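Local coordinates for protein cyclopenase asqI (PDB 5YY3) that catalyses the zinc-dependent ring contraction of 4'-methoxycyclopenin to 4'-methoxyviridicatin, with loss of methyl isocyanate, in aspoquinolone biosynthesis, at residues A[462-467]-A[561-566]. Numbering follows the deposited sequence.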
ATOM      1  N   LEU A 462      11.744  13.886  14.227  1.00 18.99           N
ATOM      2  CA  LEU A 462      11.967  14.806  13.115  1.00 20.22           C
ATOM      3  C   LEU A 462      12.992  15.865  13.519  1.00 21.77           C
ATOM      4  O   LEU A 462      13.143  16.197  14.697  1.00 22.21           O
ATOM      5  CB  LEU A 462      10.661  15.462  12.679  1.00 18.03           C
ATOM      6  CG  LEU A 462      10.770  16.443  11.498  1.00 22.15           C
ATOM      7  CD1 LEU A 462      11.262  15.731  10.245  1.00 20.25           C
ATOM      8  CD2 LEU A 462       9.449  17.154  11.217  1.00 13.67           C
ATOM      9  N   GLY A 463      13.710  16.380  12.536  1.00 23.93           N
ATOM     10  CA  GLY A 463      14.632  17.477  12.735  1.00 23.31           C
ATOM     11  C   GLY A 463      14.896  18.097  11.381  1.00 24.45           C
ATOM     12  O   GLY A 463      14.456  17.576  10.346  1.00 23.20           O
ATOM     13  N   HIS A 464      15.608  19.214  11.362  1.00 24.07           N
ATOM     14  CA  HIS A 464      15.967  19.794  10.081  1.00 26.55           C
ATOM     15  C   HIS A 464      17.361  20.399  10.138  1.00 25.53           C
ATOM     16  O   HIS A 464      17.819  20.826  11.203  1.00 25.49           O
ATOM     17  CB  HIS A 464      14.942  20.850   9.671  1.00 21.15           C
ATOM     18  CG  HIS A 464      14.929  22.043  10.573  1.00 23.75           C
ATOM     19  ND1 HIS A 464      15.816  23.087  10.435  1.00 21.85           N
ATOM     20  CD2 HIS A 464      14.151  22.349  11.640  1.00 23.41           C
ATOM     21  CE1 HIS A 464      15.579  23.990  11.371  1.00 23.29           C
ATOM     22  NE2 HIS A 464      14.571  23.568  12.112  1.00 22.44           N
ATOM     23  N   GLU A 465      18.036  20.432   8.992  1.00 24.30           N
ATOM     24  CA  GLU A 465      19.306  21.138   8.903  1.00 28.07           C
ATOM     25  C   GLU A 465      19.035  22.606   9.166  1.00 24.40           C
ATOM     26  O   GLU A 465      17.946  23.093   8.853  1.00 21.79           O
ATOM     27  CB  GLU A 465      19.975  20.952   7.531  1.00 26.14           C
ATOM     28  CG  GLU A 465      20.323  19.517   7.178  1.00 26.29           C
ATOM     29  CD  GLU A 465      21.206  18.846   8.215  1.00 33.23           C
ATOM     30  OE1 GLU A 465      21.922  19.564   8.956  1.00 36.18           O
ATOM     31  OE2 GLU A 465      21.172  17.591   8.286  1.00 40.87           O
ATOM     32  N   PRO A 466      20.021  23.310   9.747  1.00 24.80           N
ATOM     33  CA  PRO A 466      19.880  24.735  10.056  1.00 25.02           C
ATOM     34  C   PRO A 466      19.500  25.550   8.823  1.00 25.99           C
ATOM     35  O   PRO A 466      20.099  25.379   7.758  1.00 28.07           O
ATOM     36  CB  PRO A 466      21.269  25.123  10.566  1.00 24.18           C
ATOM     37  CG  PRO A 466      21.807  23.843  11.131  1.00 26.82           C
ATOM     38  CD  PRO A 466      21.307  22.768  10.219  1.00 21.59           C
ATOM     39  N   TYR A 467      18.490  26.406   8.965  1.00 23.48           N
ATOM     40  CA  TYR A 467      18.078  27.257   7.863  1.00 24.97           C
ATOM     41  C   TYR A 467      18.056  28.723   8.288  1.00 24.03           C
ATOM     42  O   TYR A 467      18.188  29.067   9.462  1.00 22.90           O
ATOM     43  CB  TYR A 467      16.705  26.835   7.307  1.00 17.94           C
ATOM     44  CG  TYR A 467      15.517  27.173   8.184  1.00 22.02           C
ATOM     45  CD1 TYR A 467      14.919  28.429   8.127  1.00 22.95           C
ATOM     46  CD2 TYR A 467      14.972  26.228   9.058  1.00 22.22           C
ATOM     47  CE1 TYR A 467      13.836  28.755   8.933  1.00 20.91           C
ATOM     48  CE2 TYR A 467      13.866  26.535   9.863  1.00 21.94           C
ATOM     49  CZ  TYR A 467      13.306  27.805   9.795  1.00 22.77           C
ATOM     50  OH  TYR A 467      12.220  28.143  10.589  1.00 26.38           O
ATOM     51  N   LEU A 561      10.443  20.845  14.662  1.00 19.95           N
ATOM     52  CA  LEU A 561       9.230  20.707  13.853  1.00 20.72           C
ATOM     53  C   LEU A 561       8.922  21.962  13.063  1.00 19.81           C
ATOM     54  O   LEU A 561       7.836  22.075  12.496  1.00 21.83           O
ATOM     55  CB  LEU A 561       8.008  20.371  14.731  1.00 16.18           C
ATOM     56  CG  LEU A 561       8.107  19.138  15.612  1.00 16.50           C
ATOM     57  CD1 LEU A 561       6.788  18.901  16.334  1.00 19.89           C
ATOM     58  CD2 LEU A 561       8.500  17.923  14.776  1.00 17.87           C
ATOM     59  N   MET A 562       9.852  22.915  13.034  1.00 21.76           N
ATOM     60  CA  MET A 562       9.578  24.202  12.391  1.00 20.57           C
ATOM     61  C   MET A 562       9.288  24.015  10.922  1.00 21.57           C
ATOM     62  O   MET A 562       8.426  24.682  10.355  1.00 21.85           O
ATOM     63  CB  MET A 562      10.745  25.169  12.582  1.00 22.04           C
ATOM     64  CG  MET A 562      10.733  25.864  13.941  1.00 19.78           C
ATOM     65  SD  MET A 562       9.397  27.064  14.059  1.00 23.31           S
ATOM     66  CE  MET A 562       9.972  28.298  12.886  1.00 19.18           C
ATOM     67  N   LEU A 563      10.006  23.086  10.305  1.00 21.79           N
ATOM     68  CA  LEU A 563       9.793  22.790   8.893  1.00 21.96           C
ATOM     69  C   LEU A 563       8.865  21.598   8.719  1.00 20.15           C
ATOM     70  O   LEU A 563       9.052  20.577   9.376  1.00 21.06           O
ATOM     71  CB  LEU A 563      11.133  22.517   8.207  1.00 18.28           C
ATOM     72  CG  LEU A 563      11.819  23.530   7.297  1.00 20.48           C
ATOM     73  CD1 LEU A 563      11.630  24.937   7.763  1.00 21.37           C
ATOM     74  CD2 LEU A 563      13.292  23.187   7.185  1.00 24.26           C
ATOM     75  N   PRO A 564       7.864  21.719   7.835  1.00 18.75           N
ATOM     76  CA  PRO A 564       7.177  20.505   7.390  1.00 19.58           C
ATOM     77  C   PRO A 564       8.201  19.503   6.875  1.00 19.28           C
ATOM     78  O   PRO A 564       9.203  19.935   6.333  1.00 17.98           O
ATOM     79  CB  PRO A 564       6.269  21.007   6.273  1.00 20.28           C
ATOM     80  CG  PRO A 564       5.968  22.434   6.672  1.00 17.99           C
ATOM     81  CD  PRO A 564       7.251  22.937   7.282  1.00 20.65           C
ATOM     82  N   VAL A 565       7.966  18.210   7.065  1.00 19.43           N
ATOM     83  CA  VAL A 565       8.953  17.179   6.753  1.00 22.34           C
ATOM     84  C   VAL A 565       9.360  17.175   5.254  1.00 23.03           C
ATOM     85  O   VAL A 565      10.506  16.865   4.920  1.00 20.70           O
ATOM     86  CB  VAL A 565       8.429  15.776   7.191  1.00 18.74           C
ATOM     87  CG1 VAL A 565       7.182  15.378   6.417  1.00 19.54           C
ATOM     88  CG2 VAL A 565       9.511  14.696   7.074  1.00 16.20           C
ATOM     89  N   GLY A 566       8.438  17.545   4.365  1.00 19.48           N
ATOM     90  CA  GLY A 566       8.733  17.593   2.946  1.00 19.42           C
ATOM     91  C   GLY A 566       8.682  16.236   2.266  1.00 20.93           C
ATOM     92  O   GLY A 566       8.181  15.260   2.831  1.00 21.47           O
TER
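L563 reaches across from the loop before strand 571-580 and lays its isobutyl group against both H464 and Y467, two aromatic residues of the broken strand 461-475 whose rings also meet, H464 ND1 lying at the edge of the tyrosine ring in its plane. Both segments belong to the C-terminal Ig-like domain of the hemocyanin fold, and they meet beside helix 210-231, which carries the zinc ligand H218.

Followed outward, L563 has its CB directed at the strand, and beyond CG the chain forks. CD1 lies obliquely 3.5 Å from CE2 of Y467 with CD2 and CZ of the ring also near. CD2 faces the histidine, 3.8 Å from CB of H464 and nearly as close to its CG, but also touches CD2 of Y467. The leucine runs antiparallel past the tyrosine side chain but crosses the histidine at roughly a right angle. M510 of strand 508-517 adds to this apolar cluster, touching Y467, M562 and L563.

H464 is held by hydrogen bonds at both ring nitrogens. ND1 donates to O of E465 at 2.7 Å, nearly straight at 166°; the acceptor lies close to the imidazole plane, while ND1 stands well above the plane of the carbonyl. NE2 is hydrogen-bonded to Q559.

Near the start of the strand, L462 packs against two residues of the loop. Its CG is anti to the backbone N (chi1 -179°), and the two methyls part: CD1 meets CG2 of V565 at 3.8 Å, while CD2 meets CD2 of L561 at the same distance. Bonds from M562 O to R224 and from V565 N to E228 tie the loop to the helix. M562, bent at chi2 and chi3, turns its terminal methyl to the tyrosine hydroxyl, CE lying 3.2 Å from Y467 OH.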